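Trehalose synthase regulatory protein (Candida albicans, PDB 5HUS) probably regulates trehalose synthesis as a subunit of the synthase complex, and carries a C-terminal domain related to the HAD-type trehalose-phosphate phosphatases. Local coordinates at residues R21-V33 against K47-L60. Sequence-based numbering, arbitrary orientation.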
# COMPACT_ATOMS: atom_id res chain seq x y z
N ARG A 21 -6.31 17.65 3.68
CA ARG A 21 -6.89 16.31 3.69
C ARG A 21 -5.99 15.36 2.92
O ARG A 21 -5.64 15.64 1.77
CB ARG A 21 -8.29 16.31 3.08
CG ARG A 21 -9.20 17.43 3.58
CD ARG A 21 -10.39 17.59 2.65
NE ARG A 21 -11.15 18.82 2.88
CZ ARG A 21 -12.07 19.28 2.05
NH1 ARG A 21 -12.33 18.63 0.92
NH2 ARG A 21 -12.72 20.40 2.33
N LEU A 22 -5.62 14.25 3.55
CA LEU A 22 -4.73 13.26 2.94
C LEU A 22 -5.51 11.98 2.68
O LEU A 22 -6.12 11.42 3.59
CB LEU A 22 -3.52 12.97 3.84
CG LEU A 22 -2.59 11.85 3.35
CD1 LEU A 22 -1.98 12.20 2.01
CD2 LEU A 22 -1.52 11.59 4.40
N ILE A 23 -5.50 11.54 1.43
CA ILE A 23 -6.24 10.35 1.03
C ILE A 23 -5.29 9.35 0.41
O ILE A 23 -4.57 9.67 -0.52
CB ILE A 23 -7.36 10.70 0.03
CG1 ILE A 23 -8.39 11.63 0.70
CG2 ILE A 23 -8.03 9.44 -0.49
CD1 ILE A 23 -9.45 12.18 -0.22
N ILE A 24 -5.27 8.15 0.97
CA ILE A 24 -4.38 7.09 0.48
C ILE A 24 -5.23 5.93 0.00
O ILE A 24 -6.00 5.35 0.77
CB ILE A 24 -3.39 6.65 1.59
CG1 ILE A 24 -2.48 7.82 1.95
CG2 ILE A 24 -2.58 5.44 1.12
CD1 ILE A 24 -1.67 7.62 3.19
N LEU A 25 -5.11 5.62 -1.29
CA LEU A 25 -5.92 4.58 -1.91
C LEU A 25 -5.07 3.39 -2.32
O LEU A 25 -4.22 3.50 -3.21
CB LEU A 25 -6.65 5.14 -3.13
CG LEU A 25 -7.49 6.41 -2.87
CD1 LEU A 25 -8.17 6.89 -4.16
CD2 LEU A 25 -8.50 6.14 -1.78
N ALA A 26 -5.28 2.25 -1.65
CA ALA A 26 -4.60 1.01 -2.01
C ALA A 26 -5.44 0.28 -3.03
O ALA A 26 -6.38 -0.44 -2.68
CB ALA A 26 -4.35 0.14 -0.78
N LEU A 27 -5.12 0.48 -4.30
CA LEU A 27 -5.92 -0.05 -5.40
C LEU A 27 -5.07 -0.88 -6.35
O LEU A 27 -3.88 -0.62 -6.51
CB LEU A 27 -6.59 1.08 -6.17
CG LEU A 27 -7.48 2.05 -5.40
CD1 LEU A 27 -7.94 3.19 -6.29
CD2 LEU A 27 -8.67 1.31 -4.81
N GLU A 28 -5.69 -1.87 -6.97
CA GLU A 28 -5.04 -2.64 -8.02
C GLU A 28 -5.19 -1.89 -9.34
O GLU A 28 -6.29 -1.78 -9.87
CB GLU A 28 -5.64 -4.04 -8.12
CG GLU A 28 -5.48 -4.88 -6.87
CD GLU A 28 -4.11 -5.51 -6.76
OE1 GLU A 28 -3.83 -6.45 -7.53
OE2 GLU A 28 -3.32 -5.08 -5.90
N ILE A 29 -4.09 -1.34 -9.84
CA ILE A 29 -4.13 -0.56 -11.06
C ILE A 29 -3.63 -1.43 -12.22
O ILE A 29 -2.60 -2.08 -12.10
CB ILE A 29 -3.29 0.72 -10.94
CG1 ILE A 29 -3.79 1.56 -9.77
CG2 ILE A 29 -3.33 1.52 -12.23
CD1 ILE A 29 -5.22 2.02 -9.91
N SER A 30 -4.38 -1.44 -13.32
CA SER A 30 -4.01 -2.27 -14.46
C SER A 30 -4.37 -1.57 -15.76
O SER A 30 -5.43 -0.96 -15.87
CB SER A 30 -4.71 -3.63 -14.39
OG SER A 30 -4.54 -4.36 -15.60
N SER A 31 -3.49 -1.66 -16.75
CA SER A 31 -3.76 -1.10 -18.07
C SER A 31 -4.44 -2.13 -18.97
O SER A 31 -4.76 -1.83 -20.13
CB SER A 31 -2.47 -0.59 -18.71
OG SER A 31 -1.93 0.50 -17.98
N ALA A 32 -4.65 -3.33 -18.44
CA ALA A 32 -5.32 -4.40 -19.18
C ALA A 32 -6.73 -4.01 -19.60
O ALA A 32 -7.40 -3.24 -18.92
CB ALA A 32 -5.37 -5.66 -18.35
N VAL A 33 -7.17 -4.55 -20.73
CA VAL A 33 -8.49 -4.23 -21.26
C VAL A 33 -9.59 -4.96 -20.49
O VAL A 33 -10.34 -4.34 -19.73
CB VAL A 33 -8.59 -4.58 -22.75
CG1 VAL A 33 -10.01 -4.40 -23.25
CG2 VAL A 33 -7.62 -3.73 -23.55
N LYS A 47 -9.84 -10.84 -10.63
CA LYS A 47 -10.39 -9.76 -9.81
C LYS A 47 -11.34 -8.89 -10.63
O LYS A 47 -11.29 -8.89 -11.86
CB LYS A 47 -9.27 -8.91 -9.21
CG LYS A 47 -8.32 -9.68 -8.30
CD LYS A 47 -7.49 -8.73 -7.46
CE LYS A 47 -6.66 -9.48 -6.42
NZ LYS A 47 -6.10 -8.57 -5.39
N VAL A 48 -12.19 -8.14 -9.93
CA VAL A 48 -13.14 -7.25 -10.60
C VAL A 48 -13.00 -5.82 -10.07
O VAL A 48 -13.44 -4.87 -10.72
CB VAL A 48 -14.60 -7.73 -10.41
CG1 VAL A 48 -15.17 -7.24 -9.09
CG2 VAL A 48 -15.47 -7.26 -11.58
N ASN A 49 -12.37 -5.67 -8.91
CA ASN A 49 -12.09 -4.35 -8.36
C ASN A 49 -10.73 -3.85 -8.80
O ASN A 49 -9.83 -3.61 -7.99
CB ASN A 49 -12.18 -4.37 -6.83
CG ASN A 49 -13.60 -4.31 -6.33
OD1 ASN A 49 -14.43 -3.56 -6.86
ND2 ASN A 49 -13.90 -5.10 -5.31
N VAL A 50 -10.59 -3.70 -10.12
CA VAL A 50 -9.37 -3.23 -10.73
C VAL A 50 -9.73 -2.03 -11.60
O VAL A 50 -10.84 -1.97 -12.14
CB VAL A 50 -8.70 -4.34 -11.57
CG1 VAL A 50 -7.40 -3.87 -12.17
CG2 VAL A 50 -8.47 -5.57 -10.70
N ILE A 51 -8.83 -1.06 -11.73
CA ILE A 51 -9.11 0.08 -12.58
C ILE A 51 -7.84 0.57 -13.27
O ILE A 51 -6.73 0.34 -12.80
CB ILE A 51 -9.77 1.24 -11.77
CG1 ILE A 51 -10.47 2.23 -12.72
CG2 ILE A 51 -8.75 1.93 -10.88
CD1 ILE A 51 -11.59 3.00 -12.07
N ASP A 52 -8.02 1.24 -14.41
CA ASP A 52 -6.91 1.79 -15.17
C ASP A 52 -6.56 3.20 -14.70
O ASP A 52 -7.38 3.87 -14.07
CB ASP A 52 -7.27 1.80 -16.67
CG ASP A 52 -8.51 2.60 -16.96
OD1 ASP A 52 -9.58 2.28 -16.39
OD2 ASP A 52 -8.42 3.57 -17.73
N PRO A 53 -5.33 3.65 -14.99
CA PRO A 53 -4.87 4.97 -14.55
C PRO A 53 -5.78 6.12 -14.99
O PRO A 53 -6.16 6.94 -14.16
CB PRO A 53 -3.49 5.09 -15.20
CG PRO A 53 -3.01 3.68 -15.27
CD PRO A 53 -4.23 2.88 -15.60
N SER A 54 -6.13 6.16 -16.27
CA SER A 54 -6.97 7.24 -16.79
C SER A 54 -8.36 7.23 -16.15
O SER A 54 -8.92 8.29 -15.89
CB SER A 54 -7.10 7.13 -18.31
OG SER A 54 -7.63 5.87 -18.68
N GLY A 55 -8.89 6.04 -15.89
CA GLY A 55 -10.17 5.90 -15.23
C GLY A 55 -10.15 6.43 -13.81
O GLY A 55 -11.08 7.11 -13.37
N LEU A 56 -9.08 6.11 -13.09
CA LEU A 56 -8.88 6.58 -11.72
C LEU A 56 -8.86 8.10 -11.65
O LEU A 56 -9.53 8.70 -10.81
CB LEU A 56 -7.58 6.01 -11.15
CG LEU A 56 -7.16 6.53 -9.78
CD1 LEU A 56 -8.21 6.15 -8.74
CD2 LEU A 56 -5.79 6.00 -9.39
N VAL A 57 -8.09 8.72 -12.54
CA VAL A 57 -7.95 10.17 -12.55
C VAL A 57 -9.26 10.83 -12.94
O VAL A 57 -9.69 11.80 -12.31
CB VAL A 57 -6.84 10.62 -13.53
CG1 VAL A 57 -6.73 12.13 -13.54
CG2 VAL A 57 -5.51 9.99 -13.15
N ARG A 58 -9.89 10.31 -13.99
CA ARG A 58 -11.18 10.83 -14.45
C ARG A 58 -12.22 10.77 -13.35
O ARG A 58 -12.89 11.77 -13.07
CB ARG A 58 -11.66 10.04 -15.68
CG ARG A 58 -13.07 10.41 -16.14
CD ARG A 58 -13.45 9.71 -17.45
NE ARG A 58 -13.57 8.26 -17.31
CZ ARG A 58 -12.65 7.39 -17.70
NH1 ARG A 58 -11.53 7.81 -18.28
NH2 ARG A 58 -12.85 6.09 -17.54
N LEU A 59 -12.34 9.61 -12.71
CA LEU A 59 -13.36 9.42 -11.69
C LEU A 59 -13.09 10.22 -10.41
O LEU A 59 -13.97 10.35 -9.57
CB LEU A 59 -13.50 7.94 -11.35
CG LEU A 59 -14.24 7.10 -12.41
CD1 LEU A 59 -14.30 5.64 -11.97
CD2 LEU A 59 -15.63 7.65 -12.66
N LEU A 60 -11.87 10.75 -10.28
CA LEU A 60 -11.52 11.59 -9.13
C LEU A 60 -11.09 12.99 -9.56
O LEU A 60 -10.34 13.65 -8.84
CB LEU A 60 -10.38 10.95 -8.32
CG LEU A 60 -10.64 9.60 -7.65
CD1 LEU A 60 -9.37 9.09 -6.98
CD2 LEU A 60 -11.76 9.72 -6.63
O HOH W 1 -8.35 -2.52 -6.16
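Ile29 sets its CG1 beside the backbone N (chi1 -58°) and turns again at chi2 (-61°), which lays CD1 against CG2 of Ile51 at 3.7 Å, the two side chains running side by side in the same direction. Val50, with CG1 anti to its backbone N (chi1 -178°), presses that methyl on CB of Ser30, a tight 3.5 Å. These residues belong to a short, weakly bonded parallel pair, 28-29 with 50-51; 28-29 follows the central strand 20-26 of the HAD (Rossmann-like) sheet, and 50-51 runs into helix 53-59. The backbone of Ile51 serves both sides of Ile29: its N gives a nearly straight bond to Glu28 O at 3.2 Å, and its O takes Ser30 N, which approaches from above the carbonyl plane. Val50 and Glu28 lie on the face of the pair turned from Ile29 and Ile51, and there Lys47 NZ, poorly ordered, makes a long salt bridge to Glu28 OE1. A water links the two segments, accepting from Glu28 N and donating to Asn49 O. On the apolar face, Ile29 CG2 rests on CG of Pro53 in the first turn of the helix, while its CD1 also reaches Leu56 CD2. Leu27 crosses Leu56 at a slant, CD1 to CD1, and farther back along the strand CD1 of Leu25 meets CD1 of Leu60 tip to tip at 3.8 Å. Leu56 and Pro53, with Leu60 just after the helix, thus pack on residues at and beyond the end of strand 20-26; Leu301 of helix 297-304 packs against Leu60 as well. Asp52 is the N-cap: its OD2 accepts from Ser54 OG at 2.6 Å, nearly along its own C-O axis, and weakly from Gly55 N at 3.1 Å.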